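PDB 3DXL: long form salivary protein D7L1 from Aedes aegypti, which binds and sequesters host biogenic amines and eicosanoids such as serotonin, noradrenaline and cysteinyl leukotrienes, thereby modulating mosquito blood feeding. Local coordinates for residues D19-G24 against P29-W34; K35-E40 against D122-L127; F50-L55 against A107-A112. One frame throughout, in Å; residues are numbered along the deposited sequence.

Contact 1: D19-G24 against P29-W34; sequences DNLEDG and PMLAKW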
loop_
_atom_site.group_PDB
_atom_site.type_symbol
_atom_site.label_atom_id
_atom_site.label_comp_id
_atom_site.label_asym_id
_atom_site.label_seq_id
_atom_site.Cartn_x
_atom_site.Cartn_y
_atom_site.Cartn_z
ATOM N N ASP A 19 -4.938 -3.928 -10.177
ATOM C CA ASP A 19 -6.185 -3.336 -10.637
ATOM C C ASP A 19 -6.306 -3.180 -12.156
ATOM O O ASP A 19 -7.410 -2.969 -12.666
ATOM C CB ASP A 19 -6.400 -1.983 -9.963
ATOM C CG ASP A 19 -6.808 -2.112 -8.509
ATOM O OD1 ASP A 19 -7.191 -3.222 -8.072
ATOM O OD2 ASP A 19 -6.751 -1.087 -7.812
ATOM N N ASN A 20 -5.184 -3.254 -12.876
ATOM C CA ASN A 20 -5.189 -2.893 -14.294
ATOM C C ASN A 20 -4.682 -3.936 -15.270
ATOM O O ASN A 20 -4.940 -3.826 -16.469
ATOM C CB ASN A 20 -4.487 -1.551 -14.495
ATOM C CG ASN A 20 -5.254 -0.418 -13.868
ATOM O OD1 ASN A 20 -6.305 -0.014 -14.374
ATOM N ND2 ASN A 20 -4.762 0.080 -12.743
ATOM N N LEU A 21 -3.968 -4.951 -14.799
ATOM C CA LEU A 21 -3.557 -6.019 -15.701
ATOM C C LEU A 21 -4.783 -6.649 -16.347
ATOM O O LEU A 21 -5.812 -6.816 -15.699
ATOM C CB LEU A 21 -2.794 -7.104 -14.943
ATOM C CG LEU A 21 -1.334 -6.827 -14.599
ATOM C CD1 LEU A 21 -0.842 -7.851 -13.598
ATOM C CD2 LEU A 21 -0.469 -6.852 -15.845
ATOM N N GLU A 22 -4.680 -7.014 -17.620
ATOM C CA GLU A 22 -5.745 -7.753 -18.278
ATOM C C GLU A 22 -5.837 -9.150 -17.687
ATOM O O GLU A 22 -4.889 -9.639 -17.068
ATOM C CB GLU A 22 -5.492 -7.826 -19.783
ATOM C CG GLU A 22 -5.680 -6.496 -20.484
ATOM C CD GLU A 22 -5.643 -6.600 -21.990
ATOM O OE1 GLU A 22 -5.357 -7.686 -22.530
ATOM O OE2 GLU A 22 -5.909 -5.570 -22.631
ATOM N N ASP A 23 -6.987 -9.783 -17.905
ATOM C CA ASP A 23 -7.287 -11.096 -17.356
ATOM C C ASP A 23 -7.176 -12.209 -18.385
ATOM O O ASP A 23 -7.627 -13.331 -18.130
ATOM C CB ASP A 23 -8.709 -11.108 -16.787
ATOM C CG ASP A 23 -8.836 -10.309 -15.518
ATOM O OD1 ASP A 23 -8.001 -10.517 -14.612
ATOM O OD2 ASP A 23 -9.762 -9.482 -15.418
ATOM N N GLY A 24 -6.609 -11.906 -19.547
ATOM C CA GLY A 24 -6.453 -12.904 -20.596
ATOM C C GLY A 24 -5.012 -13.216 -20.955
ATOM O O GLY A 24 -4.103 -13.128 -20.118
ATOM N N PRO A 29 2.703 -11.242 -20.387
ATOM C CA PRO A 29 3.536 -10.294 -21.145
ATOM C C PRO A 29 3.474 -8.850 -20.626
ATOM O O PRO A 29 4.524 -8.192 -20.524
ATOM C CB PRO A 29 2.986 -10.402 -22.571
ATOM C CG PRO A 29 2.422 -11.800 -22.636
ATOM C CD PRO A 29 1.818 -12.019 -21.279
ATOM N N MET A 30 2.279 -8.360 -20.286
ATOM C CA MET A 30 2.168 -7.006 -19.752
ATOM C C MET A 30 2.870 -6.878 -18.401
ATOM O O MET A 30 3.625 -5.926 -18.184
ATOM C CB MET A 30 0.710 -6.549 -19.672
ATOM C CG MET A 30 0.057 -6.388 -21.035
ATOM S SD MET A 30 -0.977 -4.925 -21.121
ATOM C CE MET A 30 -2.225 -5.417 -22.298
ATOM N N LEU A 31 2.645 -7.843 -17.514
ATOM C CA LEU A 31 3.290 -7.831 -16.212
ATOM C C LEU A 31 4.815 -7.747 -16.346
ATOM O O LEU A 31 5.461 -6.967 -15.643
ATOM C CB LEU A 31 2.874 -9.066 -15.407
ATOM C CG LEU A 31 3.577 -9.285 -14.068
ATOM C CD1 LEU A 31 3.370 -8.134 -13.093
ATOM C CD2 LEU A 31 3.108 -10.597 -13.455
ATOM N N ALA A 32 5.376 -8.546 -17.248
ATOM C CA ALA A 32 6.826 -8.590 -17.447
ATOM C C ALA A 32 7.408 -7.235 -17.842
ATOM O O ALA A 32 8.514 -6.890 -17.426
ATOM C CB ALA A 32 7.189 -9.645 -18.478
ATOM N N LYS A 33 6.668 -6.484 -18.656
ATOM C CA LYS A 33 7.090 -5.154 -19.091
ATOM C C LYS A 33 6.876 -4.113 -18.003
ATOM O O LYS A 33 7.801 -3.373 -17.647
ATOM C CB LYS A 33 6.340 -4.748 -20.355
ATOM C CG LYS A 33 6.792 -5.503 -21.595
ATOM C CD LYS A 33 6.042 -5.070 -22.851
ATOM C CE LYS A 33 4.721 -5.813 -23.012
ATOM N NZ LYS A 33 4.175 -5.702 -24.395
ATOM N N TRP A 34 5.660 -4.041 -17.468
ATOM C CA TRP A 34 5.351 -3.015 -16.476
ATOM C C TRP A 34 6.270 -3.090 -15.253
ATOM O O TRP A 34 6.692 -2.059 -14.727
ATOM C CB TRP A 34 3.890 -3.089 -16.031
ATOM C CG TRP A 34 2.858 -2.935 -17.115
ATOM C CD1 TRP A 34 3.064 -2.659 -18.448
ATOM C CD2 TRP A 34 1.440 -3.052 -16.946
ATOM N NE1 TRP A 34 1.855 -2.602 -19.104
ATOM C CE2 TRP A 34 0.843 -2.838 -18.207
ATOM C CE3 TRP A 34 0.613 -3.301 -15.841
ATOM C CZ2 TRP A 34 -0.544 -2.880 -18.397
ATOM C CZ3 TRP A 34 -0.764 -3.345 -16.030
ATOM C CH2 TRP A 34 -1.329 -3.132 -17.297
#

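Contact 2: K35-E40 against D122-L127; sequences KEWINE and DTSKNL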
loop_
_atom_site.group_PDB
_atom_site.type_symbol
_atom_site.label_atom_id
_atom_site.label_comp_id
_atom_site.label_asym_id
_atom_site.label_seq_id
_atom_site.Cartn_x
_atom_site.Cartn_y
_atom_site.Cartn_z
ATOM N N LYS A 35 6.589 -4.307 -14.818
ATOM C CA LYS A 35 7.501 -4.510 -13.677
ATOM C C LYS A 35 8.839 -3.829 -13.884
ATOM O O LYS A 35 9.456 -3.371 -12.918
ATOM C CB LYS A 35 7.767 -5.993 -13.425
ATOM C CG LYS A 35 6.636 -6.750 -12.795
ATOM C CD LYS A 35 7.118 -8.095 -12.266
ATOM C CE LYS A 35 8.230 -8.703 -13.115
ATOM N NZ LYS A 35 8.707 -9.987 -12.530
ATOM N N GLU A 36 9.279 -3.793 -15.140
ATOM C CA GLU A 36 10.586 -3.263 -15.515
ATOM C C GLU A 36 10.521 -1.801 -15.958
ATOM O O GLU A 36 11.459 -1.292 -16.587
ATOM C CB GLU A 36 11.206 -4.131 -16.617
ATOM C CG GLU A 36 11.374 -5.618 -16.252
ATOM C CD GLU A 36 12.166 -5.851 -14.970
ATOM O OE1 GLU A 36 13.229 -5.219 -14.795
ATOM O OE2 GLU A 36 11.731 -6.681 -14.141
ATOM N N TRP A 37 9.419 -1.130 -15.624
ATOM C CA TRP A 37 9.219 0.280 -15.976
ATOM C C TRP A 37 9.084 0.495 -17.496
ATOM O O TRP A 37 9.384 1.567 -18.020
ATOM C CB TRP A 37 10.323 1.154 -15.358
ATOM C CG TRP A 37 10.166 1.356 -13.871
ATOM C CD1 TRP A 37 10.164 0.389 -12.891
ATOM C CD2 TRP A 37 9.992 2.602 -13.200
ATOM N NE1 TRP A 37 9.995 0.971 -11.661
ATOM C CE2 TRP A 37 9.884 2.327 -11.817
ATOM C CE3 TRP A 37 9.909 3.933 -13.632
ATOM C CZ2 TRP A 37 9.709 3.337 -10.866
ATOM C CZ3 TRP A 37 9.732 4.933 -12.693
ATOM C CH2 TRP A 37 9.624 4.630 -11.322
ATOM N N ILE A 38 8.611 -0.538 -18.190
ATOM C CA ILE A 38 8.328 -0.459 -19.613
ATOM C C ILE A 38 6.808 -0.366 -19.748
ATOM O O ILE A 38 6.096 -1.367 -19.588
ATOM C CB ILE A 38 8.905 -1.679 -20.377
ATOM C CG1 ILE A 38 10.423 -1.798 -20.163
ATOM C CG2 ILE A 38 8.595 -1.583 -21.858
ATOM C CD1 ILE A 38 11.021 -3.113 -20.673
ATOM N N ASN A 39 6.316 0.842 -19.998
ATOM C CA ASN A 39 4.877 1.068 -20.024
ATOM C C ASN A 39 4.332 0.821 -21.418
ATOM O O ASN A 39 4.085 1.755 -22.179
ATOM C CB ASN A 39 4.536 2.468 -19.519
ATOM C CG ASN A 39 4.819 2.640 -18.037
ATOM O OD1 ASN A 39 4.845 1.665 -17.275
ATOM N ND2 ASN A 39 5.031 3.882 -17.619
ATOM N N GLU A 40 4.172 -0.462 -21.732
ATOM C CA GLU A 40 3.776 -0.924 -23.050
ATOM C C GLU A 40 2.772 -2.060 -22.893
ATOM O O GLU A 40 2.797 -2.766 -21.873
ATOM C CB GLU A 40 4.997 -1.426 -23.828
ATOM C CG GLU A 40 5.968 -0.323 -24.237
ATOM C CD GLU A 40 7.255 -0.846 -24.843
ATOM O OE1 GLU A 40 7.386 -2.066 -25.058
ATOM O OE2 GLU A 40 8.154 -0.015 -25.095
ATOM N N ASP A 122 15.495 6.750 -16.277
ATOM C CA ASP A 122 16.442 6.441 -15.211
ATOM C C ASP A 122 16.316 7.373 -14.016
ATOM O O ASP A 122 16.420 6.934 -12.875
ATOM C CB ASP A 122 17.874 6.444 -15.746
ATOM C CG ASP A 122 18.226 5.160 -16.456
ATOM O OD1 ASP A 122 17.776 4.078 -16.018
ATOM O OD2 ASP A 122 18.978 5.229 -17.446
ATOM N N THR A 123 16.090 8.658 -14.269
ATOM C CA THR A 123 15.942 9.622 -13.199
ATOM C C THR A 123 14.756 9.234 -12.317
ATOM O O THR A 123 14.870 9.162 -11.080
ATOM C CB THR A 123 15.727 11.034 -13.769
ATOM O OG1 THR A 123 16.823 11.366 -14.632
ATOM C CG2 THR A 123 15.618 12.067 -12.657
ATOM N N SER A 124 13.622 8.976 -12.956
ATOM C CA SER A 124 12.389 8.663 -12.226
ATOM C C SER A 124 12.437 7.291 -11.551
ATOM O O SER A 124 12.014 7.147 -10.401
ATOM C CB SER A 124 11.181 8.794 -13.153
ATOM O OG SER A 124 11.198 7.819 -14.164
ATOM N N LYS A 125 12.989 6.309 -12.253
ATOM C CA LYS A 125 13.140 4.952 -11.732
ATOM C C LYS A 125 14.053 4.940 -10.511
ATOM O O LYS A 125 13.747 4.310 -9.500
ATOM C CB LYS A 125 13.676 4.041 -12.834
ATOM C CG LYS A 125 13.713 2.570 -12.510
ATOM C CD LYS A 125 13.936 1.777 -13.792
ATOM C CE LYS A 125 13.640 0.307 -13.593
ATOM N NZ LYS A 125 14.703 -0.361 -12.825
ATOM N N ASN A 126 15.178 5.643 -10.586
ATOM C CA ASN A 126 16.065 5.739 -9.432
ATOM C C ASN A 126 15.418 6.425 -8.238
ATOM O O ASN A 126 15.529 5.953 -7.100
ATOM C CB ASN A 126 17.362 6.453 -9.808
ATOM C CG ASN A 126 18.261 5.611 -10.688
ATOM O OD1 ASN A 126 17.961 4.469 -11.007
ATOM N ND2 ASN A 126 19.386 6.194 -11.097
ATOM N N LEU A 127 14.735 7.532 -8.491
ATOM C CA LEU A 127 14.167 8.351 -7.426
ATOM C C LEU A 127 13.033 7.668 -6.677
ATOM O O LEU A 127 12.873 7.870 -5.467
ATOM C CB LEU A 127 13.659 9.663 -8.008
ATOM C CG LEU A 127 13.414 10.853 -7.092
ATOM C CD1 LEU A 127 14.646 11.151 -6.259
ATOM C CD2 LEU A 127 13.080 12.060 -7.945
HETATM O O HOH W 1 13.865 -2.988 -13.387
#

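Contact 3: F50-L55 against A107-A112; sequences FGKCVL and AAVFKA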
loop_
_atom_site.group_PDB
_atom_site.type_symbol
_atom_site.label_atom_id
_atom_site.label_comp_id
_atom_site.label_asym_id
_atom_site.label_seq_id
_atom_site.Cartn_x
_atom_site.Cartn_y
_atom_site.Cartn_z
ATOM N N PHE A 50 -3.192 1.698 -15.941
ATOM C CA PHE A 50 -2.089 1.382 -15.027
ATOM C C PHE A 50 -1.225 2.629 -14.792
ATOM O O PHE A 50 -0.923 2.995 -13.655
ATOM C CB PHE A 50 -1.219 0.247 -15.581
ATOM C CG PHE A 50 0.114 0.110 -14.885
ATOM C CD1 PHE A 50 0.183 -0.263 -13.544
ATOM C CD2 PHE A 50 1.310 0.360 -15.565
ATOM C CE1 PHE A 50 1.408 -0.363 -12.893
ATOM C CE2 PHE A 50 2.539 0.241 -14.920
ATOM C CZ PHE A 50 2.587 -0.117 -13.578
ATOM N N GLY A 51 -0.816 3.281 -15.879
ATOM C CA GLY A 51 0.027 4.467 -15.777
ATOM C C GLY A 51 -0.664 5.580 -15.016
ATOM O O GLY A 51 -0.070 6.195 -14.140
ATOM N N LYS A 52 -1.927 5.841 -15.342
ATOM C CA LYS A 52 -2.682 6.862 -14.620
ATOM C C LYS A 52 -2.744 6.528 -13.127
ATOM O O LYS A 52 -2.575 7.401 -12.284
ATOM C CB LYS A 52 -4.095 7.043 -15.188
ATOM C CG LYS A 52 -4.911 8.097 -14.441
ATOM C CD LYS A 52 -6.401 8.050 -14.772
ATOM C CE LYS A 52 -7.228 8.688 -13.649
ATOM N NZ LYS A 52 -8.680 8.779 -13.955
ATOM N N CYS A 53 -3.001 5.260 -12.809
ATOM C CA CYS A 53 -3.071 4.808 -11.413
ATOM C C CYS A 53 -1.800 5.154 -10.641
ATOM O O CYS A 53 -1.860 5.700 -9.537
ATOM C CB CYS A 53 -3.329 3.299 -11.372
ATOM S SG CYS A 53 -3.428 2.535 -9.727
ATOM N N VAL A 54 -0.649 4.835 -11.225
ATOM C CA VAL A 54 0.617 5.102 -10.565
ATOM C C VAL A 54 0.828 6.607 -10.389
ATOM O O VAL A 54 1.245 7.075 -9.331
ATOM C CB VAL A 54 1.798 4.476 -11.345
ATOM C CG1 VAL A 54 3.141 4.902 -10.762
ATOM C CG2 VAL A 54 1.691 2.958 -11.374
ATOM N N LEU A 55 0.524 7.369 -11.435
ATOM C CA LEU A 55 0.688 8.820 -11.381
ATOM C C LEU A 55 -0.209 9.475 -10.329
ATOM O O LEU A 55 0.195 10.428 -9.662
ATOM C CB LEU A 55 0.437 9.429 -12.763
ATOM C CG LEU A 55 1.485 9.054 -13.817
ATOM C CD1 LEU A 55 0.981 9.343 -15.221
ATOM C CD2 LEU A 55 2.828 9.748 -13.566
ATOM N N ALA A 107 -6.402 7.584 -20.938
ATOM C CA ALA A 107 -5.740 7.794 -22.221
ATOM C C ALA A 107 -4.981 9.127 -22.260
ATOM O O ALA A 107 -3.813 9.178 -22.659
ATOM C CB ALA A 107 -6.750 7.708 -23.369
ATOM N N ALA A 108 -5.646 10.185 -21.809
ATOM C CA ALA A 108 -5.074 11.529 -21.856
ATOM C C ALA A 108 -3.889 11.686 -20.904
ATOM O O ALA A 108 -2.841 12.226 -21.282
ATOM C CB ALA A 108 -6.143 12.575 -21.577
ATOM N N VAL A 109 -4.052 11.203 -19.673
ATOM C CA VAL A 109 -2.992 11.259 -18.678
ATOM C C VAL A 109 -1.779 10.468 -19.151
ATOM O O VAL A 109 -0.642 10.962 -19.106
ATOM C CB VAL A 109 -3.484 10.744 -17.301
ATOM C CG1 VAL A 109 -2.332 10.648 -16.305
ATOM C CG2 VAL A 109 -4.578 11.659 -16.764
ATOM N N PHE A 110 -2.019 9.247 -19.625
ATOM C CA PHE A 110 -0.929 8.404 -20.087
ATOM C C PHE A 110 -0.184 9.031 -21.265
ATOM O O PHE A 110 1.043 9.064 -21.273
ATOM C CB PHE A 110 -1.416 7.005 -20.458
ATOM C CG PHE A 110 -0.306 6.076 -20.792
ATOM C CD1 PHE A 110 0.313 5.326 -19.798
ATOM C CD2 PHE A 110 0.169 5.984 -22.096
ATOM C CE1 PHE A 110 1.363 4.480 -20.102
ATOM C CE2 PHE A 110 1.222 5.147 -22.412
ATOM C CZ PHE A 110 1.821 4.387 -21.416
ATOM N N LYS A 111 -0.933 9.510 -22.257
ATOM C CA LYS A 111 -0.327 10.071 -23.460
ATOM C C LYS A 111 0.551 11.279 -23.119
ATOM O O LYS A 111 1.638 11.428 -23.670
ATOM C CB LYS A 111 -1.418 10.429 -24.471
ATOM C CG LYS A 111 -0.910 11.060 -25.760
ATOM C CD LYS A 111 -2.048 11.269 -26.752
ATOM C CE LYS A 111 -1.601 12.089 -27.963
ATOM N NZ LYS A 111 -1.312 13.510 -27.612
ATOM N N ALA A 112 0.083 12.120 -22.201
ATOM C CA ALA A 112 0.825 13.318 -21.802
ATOM C C ALA A 112 2.121 12.982 -21.078
ATOM O O ALA A 112 3.160 13.603 -21.325
ATOM C CB ALA A 112 -0.035 14.217 -20.939
#

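Contact 1: D19-G24 against P29-W34
Leu-21 packs against the buried flank of helix 27-34 formed by Met-30, Leu-31 and Trp-34; the nearest CA atoms, those of Leu-21 and Met-30, are 7.1 Å apart. Its chi1 of -78° sets CG beside its own backbone N, and from there the branch reaches across. CB is the spacer; CG is the first atom to meet the indole, 3.8 Å from Trp-34 CZ3. Most of the touching then falls to CD2 rather than CD1. CD2 lies 3.5 Å from Trp-34 CZ3, approaching the ring obliquely, and the same methyl is 3.7 Å from Leu-31 N. It also has Met-30 CB and Leu-31 CB beside it, at 4.0 Å each. The Trp-34 six-membered ring is also met at its edge, near the plane, by the carbonyl Asn-20 O, 3.8 Å from Trp-34 CH2. Glu-22 passes near the Met-30 methyl, but Met-30 was modelled in two conformers, which leaves that approach doubtful.

Polar ends are satisfied elsewhere: Trp-34 NE1 bonds to Glu-40 O, Asn-20 ND2 to Cys-16 O and Glu-22 OE1 to Asn-26 ND2. Leu-21 makes apolar contacts over most of the 274 Å² buried here, and no hydrogen bond joins the two segments, so the turn that leaves helix 6-20 is held on helix 27-34 by shape and dispersion.

Contact 2: K35-E40 against D122-L127
Trp-37 faces Lys-125 from a Schellman motif that ends helix 27-34: its phi is positive, at 67°, Ile-38 N turns back to Lys-33 O and Trp-37 N to Trp-34 O, and Trp-37 CA stands 7.4 Å from Lys-125 CA. The lysine is laid along one face of the indole. Lys-125 CA sits over the six-membered ring, 3.6 Å from its centroid and 17° off the normal, which is a CH-pi contact. Lys-125 CG follows, 3.8 Å above the centre of the indole, and Lys-125 CE then reaches the five-membered ring, 3.5 Å from Trp-37 CD1. A bend at chi4 (-74°) lifts the ammonium off the face and past the rim of the five-membered ring, so the cation-pi distance from Lys-125 NZ to that ring's centroid is a long 5.0 Å, at most a weak attraction. NZ instead bonds to Gly-130 O and donates an N-H to a water (2.8 Å), which in turn donates to Glu-36 OE1; that carboxylate also has a salt bridge with Lys-132. Ser-124 OG approaches Trp-37 CZ3 obliquely, its hydroxyl hydrogen-bonded to Lys-121 O and His-120 O.

The aliphatic part of Lys-125 thus covers one face of an indole that binds leukotriene E4, and its ammonium bonds to Gly-130, a second residue of that site: hydrocarbon packing on the ring, and a single bridging water at the charged end.

Contact 3: F50-L55 against A107-A112
Gly-51 and Phe-110 mark where the two helices come closest, and their CA atoms are just 5.9 Å apart. The axes of 50-55 and 107-112 approach to 8.5 Å and cross at 79°, nearly perpendicular, so the shared surface is compact, 200 Å² in all. At the tight end the ring of Phe-110 turns its edge to the glycine: Phe-110 CD1 lies 4.1 Å from Gly-51 CA, with the CA near the ring plane. The absence of a side chain on Gly-51 is what admits the ring so close to the helix. Next to it, Leu-55 and Val-109 slide past each other in opposite directions. Val-109 CG1, anti to its own N (chi1 173°), reaches Leu-55 CD1 at 3.7 Å, the shortest approach between the segments.

Lys-52 forms the looser side. Its first methylenes cross Val-109 at about a right angle, with Lys-52 CG 4.1 Å from Val-109 CG1, but beyond CG the chain is extended and leads away from residues 107-112, past Cys-106 at the start of the same helix, to a hydrogen bond between its NZ and Asn-104 OD1. Burial falls accordingly from the cluster of Gly-51, Leu-55, Val-109 and Phe-110, all buried, to the partly exposed Lys-52.

Two disulfides secure the same region: Cys-53 joins Cys-16 on helix 6-20, and Cys-49 joins Cys-106, linking helix 45-58 covalently to helix 106-119. Disulfide-linked helices are a hallmark of the all-helical odorant-binding (PBP/GOBP) family, to which this N-terminal region belongs.

In the fold
All three contacts lie on the same side of the chain's centre, their own centres 14 to 16 Å apart. Contacts 1 and 3 are buried and essentially apolar, whereas contact 2 is partly buried and adds charge and a bridging water to its hydrocarbon packing. Residues 35-40 connect them: they run on directly from the helix of contact 1, and Asn-39 packs on Phe-50 and Phe-110 of contact 3. Contacts 1 and 3 also meet directly, through the stacked rings of Trp-34 and Phe-50. Contact 2 alone holds a leukotriene-binding residue, consistent with the lipid pocket of the N-terminal domain, while contact 3 crosses two helices and contact 1 seats the turn after helix 6-20 on helix 27-34.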